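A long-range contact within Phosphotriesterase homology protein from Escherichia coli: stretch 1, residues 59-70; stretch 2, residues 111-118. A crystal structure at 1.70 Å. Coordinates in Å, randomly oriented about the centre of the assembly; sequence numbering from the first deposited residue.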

# COMPACT_ATOMS: atom_id res chain seq x y z
N GLY A 59 -9.81 8.24 7.03
CA GLY A 59 -10.87 7.50 7.71
C GLY A 59 -10.42 6.23 8.40
O GLY A 59 -11.20 5.28 8.52
N ARG A 60 -9.16 6.21 8.86
CA ARG A 60 -8.62 5.05 9.56
C ARG A 60 -9.42 4.76 10.83
O ARG A 60 -9.99 5.66 11.44
N ASN A 61 -9.45 3.48 11.21
CA ASN A 61 -10.16 3.04 12.40
C ASN A 61 -9.36 1.91 13.02
O ASN A 61 -9.55 0.74 12.67
N ALA A 62 -8.47 2.27 13.95
CA ALA A 62 -7.62 1.30 14.62
C ALA A 62 -8.40 0.18 15.32
O ALA A 62 -8.02 -0.98 15.24
N GLN A 63 -9.50 0.53 15.99
CA GLN A 63 -10.28 -0.46 16.71
C GLN A 63 -10.85 -1.52 15.76
O GLN A 63 -10.81 -2.72 16.05
N PHE A 64 -11.33 -1.06 14.61
CA PHE A 64 -11.89 -1.93 13.57
C PHE A 64 -10.84 -2.93 13.13
O PHE A 64 -11.15 -4.11 12.93
N MET A 65 -9.61 -2.45 12.95
CA MET A 65 -8.50 -3.31 12.54
C MET A 65 -8.12 -4.30 13.64
O MET A 65 -7.82 -5.47 13.36
N LEU A 66 -8.14 -3.83 14.89
CA LEU A 66 -7.82 -4.69 16.04
C LEU A 66 -8.86 -5.80 16.13
O LEU A 66 -8.53 -6.96 16.44
N ASP A 67 -10.12 -5.44 15.87
CA ASP A 67 -11.23 -6.38 15.92
C ASP A 67 -11.13 -7.42 14.81
O ASP A 67 -11.36 -8.60 15.05
N VAL A 68 -10.80 -6.97 13.59
CA VAL A 68 -10.66 -7.88 12.45
C VAL A 68 -9.59 -8.93 12.78
O VAL A 68 -9.81 -10.11 12.57
N MET A 69 -8.47 -8.48 13.34
CA MET A 69 -7.38 -9.39 13.73
C MET A 69 -7.81 -10.40 14.79
O MET A 69 -7.46 -11.59 14.72
N ARG A 70 -8.54 -9.92 15.78
CA ARG A 70 -9.04 -10.74 16.87
C ARG A 70 -9.97 -11.85 16.34
O ARG A 70 -9.84 -13.02 16.69
N GLY A 111 0.92 5.00 19.65
CA GLY A 111 -0.33 4.36 19.26
C GLY A 111 -1.19 5.21 18.35
O GLY A 111 -0.92 6.40 18.12
N ILE A 112 -2.21 4.58 17.79
CA ILE A 112 -3.12 5.29 16.89
C ILE A 112 -4.57 5.21 17.35
O ILE A 112 -4.99 4.24 18.00
N ASP A 113 -5.31 6.28 17.08
CA ASP A 113 -6.72 6.39 17.41
C ASP A 113 -7.11 6.03 18.84
O ASP A 113 -8.20 5.49 19.09
N GLY A 114 -6.22 6.32 19.79
CA GLY A 114 -6.50 6.05 21.18
C GLY A 114 -6.45 4.59 21.60
O GLY A 114 -6.89 4.25 22.68
N THR A 115 -5.87 3.74 20.75
CA THR A 115 -5.77 2.32 21.06
C THR A 115 -4.32 1.92 21.30
O THR A 115 -3.39 2.72 21.14
N GLU A 116 -4.13 0.64 21.62
CA GLU A 116 -2.82 0.06 21.87
C GLU A 116 -2.09 -0.23 20.55
O GLU A 116 -0.88 -0.46 20.55
N LEU A 117 -2.82 -0.23 19.44
CA LEU A 117 -2.23 -0.49 18.12
C LEU A 117 -1.32 0.67 17.71
O LEU A 117 -1.65 1.84 17.95
N LYS A 118 -0.18 0.35 17.09
CA LYS A 118 0.77 1.37 16.63
C LYS A 118 0.96 1.27 15.13
O LYS A 118 0.82 0.18 14.56

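The first turns of the helix that begins at Ala-62 rest against an irregular segment, from Ile-112 to Leu-117, whose shape is set by a type I' turn from Ile-112 to Thr-115. The contact buries 512 Å², and three residues organise it: Leu-117, Arg-60 and Asp-113.

Leu-117 covers the most surface. Its CA-to-CB bond points toward the helix, and with chi1 t and chi2 p it spreads its branches among side chains from successive helical turns. CD2 of Leu-117 lies 4.2 Å from CB of Ala-62 and 4.3 Å from CE of Met-65; CB of Leu-117 is 3.8 Å from CD2 of Leu-66, and CD1 of Leu-117 is 4.1 Å from CE of Met-69. Ala-62, Met-65, Leu-66 and Met-69 follow the three- and four-residue spacing that brings side chains to one side of a helix, and all four point toward the other stretch. A branched aliphatic residue suits this place because it can touch several neighbours at once. Leu-66, with chi1 m and chi2 t, also brings CD1 to 3.8 Å from CB of Thr-115. The two methionines, both m then t in their first two angles, reach inward with their terminal methyls.

The polar end of the contact belongs to Arg-60 and Asp-113. Arg-60 is extended through chi1 and chi2, both t, then bends at chi3, p, so that its guanidinium meets the carboxylate of Asp-113, whose chi1 is m. The salt bridge is two-pronged: NE of Arg-60 donates to OD2 of Asp-113 at 2.9 Å, and NH2 of Arg-60 donates to OD1 of Asp-113, also at 2.9 Å, both nearly straight. The carboxylate thus lies at the guanidinium edge, while CB of Ile-112 sits over one face, 3.5 Å from NH2 of Arg-60. OD2 of Asp-113 also accepts from the backbone N of Ala-62 at 3.0 Å. Amides in the first turn of a helix lack a carbonyl partner from a preceding turn, so an acidic side chain is well suited here. Water 1 adds a further link, donating to O of Arg-60 at 2.7 Å and to OD1 of Asp-113 at 2.9 Å.

Between these two regions lies Ala-62, whose small side chain allows a close approach: its CB is 3.6 Å from CG1 of Ile-112 and 3.4 Å from OG1 of Thr-115. Ile-112, chi1 p and chi2 t, extends CD1 to 4.2 Å from CE of Met-65. The hydroxyl of Thr-115, chi1 p, braces its own stretch, as OG1 donates to O of Ile-112 at 2.9 Å and accepts from N of Leu-117 at 3.2 Å.

At the exposed margin, Gln-63 and Glu-116 start sideways, but their ends come nearer the opposing stretch. Water 3 bridges them, donating to OE1 of Gln-63 at 2.6 Å and OE1 of Glu-116 at 2.8 Å, a fitting link between long polar side chains at the surface.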

# COMPACT_ATOMS: atom_id res chain seq x y z
CB ARG A 60 -7.14 5.31 9.93
CG ARG A 60 -6.40 4.11 10.57
CD ARG A 60 -4.98 4.51 11.03
NE ARG A 60 -5.04 5.46 12.14
CZ ARG A 60 -4.14 6.42 12.37
NH1 ARG A 60 -3.08 6.56 11.58
NH2 ARG A 60 -4.35 7.28 13.36
CB ASN A 61 -11.56 2.55 12.03
CG ASN A 61 -12.46 2.40 13.23
OD1 ASN A 61 -13.64 2.75 13.16
ND2 ASN A 61 -11.94 1.85 14.32
CB ALA A 62 -6.69 2.01 15.62
CB GLN A 63 -11.41 0.19 17.50
CG GLN A 63 -12.04 -0.74 18.50
CD GLN A 63 -11.03 -1.30 19.48
OE1 GLN A 63 -10.38 -0.55 20.22
NE2 GLN A 63 -10.86 -2.62 19.48
CB PHE A 64 -12.31 -1.06 12.39
CG PHE A 64 -13.06 -1.80 11.31
CD1 PHE A 64 -12.38 -2.54 10.34
CD2 PHE A 64 -14.45 -1.70 11.22
CE1 PHE A 64 -13.07 -3.15 9.30
CE2 PHE A 64 -15.15 -2.30 10.19
CZ PHE A 64 -14.46 -3.03 9.23
CB MET A 65 -7.30 -2.48 12.09
CG MET A 65 -7.60 -1.58 10.88
SD MET A 65 -6.17 -0.77 10.14
CE MET A 65 -5.89 0.57 11.32
CB LEU A 66 -7.87 -3.88 17.35
CG LEU A 66 -6.69 -2.96 17.68
CD1 LEU A 66 -7.03 -2.13 18.91
CD2 LEU A 66 -5.42 -3.80 17.93
CB ASP A 67 -12.57 -5.64 15.84
CG ASP A 67 -12.88 -4.83 17.08
OD1 ASP A 67 -12.18 -4.98 18.11
OD2 ASP A 67 -13.82 -4.02 17.03
CB VAL A 68 -10.29 -7.13 11.14
CG1 VAL A 68 -9.81 -8.11 10.08
CG2 VAL A 68 -11.50 -6.38 10.61
CB MET A 69 -6.18 -8.60 14.27
CG MET A 69 -5.42 -7.78 13.24
SD MET A 69 -3.76 -7.30 13.86
CE MET A 69 -4.14 -5.72 14.60
CB ARG A 70 -9.80 -9.84 17.85
CG ARG A 70 -10.53 -10.54 18.97
CD ARG A 70 -9.70 -10.59 20.23
NE ARG A 70 -10.52 -11.01 21.37
CZ ARG A 70 -10.03 -11.53 22.50
NH1 ARG A 70 -8.71 -11.68 22.66
NH2 ARG A 70 -10.86 -11.92 23.46
CB ILE A 112 -3.02 4.78 15.42
CG1 ILE A 112 -3.28 3.27 15.35
CG2 ILE A 112 -1.69 5.18 14.81
CD1 ILE A 112 -3.43 2.77 13.92
CB ASP A 113 -7.56 5.59 16.40
CG ASP A 113 -7.21 5.93 14.95
OD1 ASP A 113 -6.98 7.13 14.64
OD2 ASP A 113 -7.16 5.01 14.10
CB THR A 115 -6.32 1.43 19.89
OG1 THR A 115 -5.43 1.51 18.76
CG2 THR A 115 -7.70 1.88 19.45
CB GLU A 116 -2.98 -1.23 22.69
CG GLU A 116 -3.71 -2.39 21.96
CD GLU A 116 -5.23 -2.45 22.19
OE1 GLU A 116 -5.86 -1.42 22.53
OE2 GLU A 116 -5.80 -3.56 22.00
CB LEU A 117 -3.33 -0.71 17.06
CG LEU A 117 -2.92 -1.08 15.62
CD1 LEU A 117 -2.07 -2.36 15.63
CD2 LEU A 117 -4.14 -1.27 14.73
CB LYS A 118 2.15 1.17 17.29
CG LYS A 118 2.16 1.34 18.80
CD LYS A 118 3.49 0.91 19.39
CE LYS A 118 3.47 1.01 20.91
NZ LYS A 118 2.41 0.14 21.50
O HOH W 1 -8.70 7.80 12.43
O HOH W 2 -8.94 -4.54 21.18
O HOH W 3 -8.53 -0.83 22.08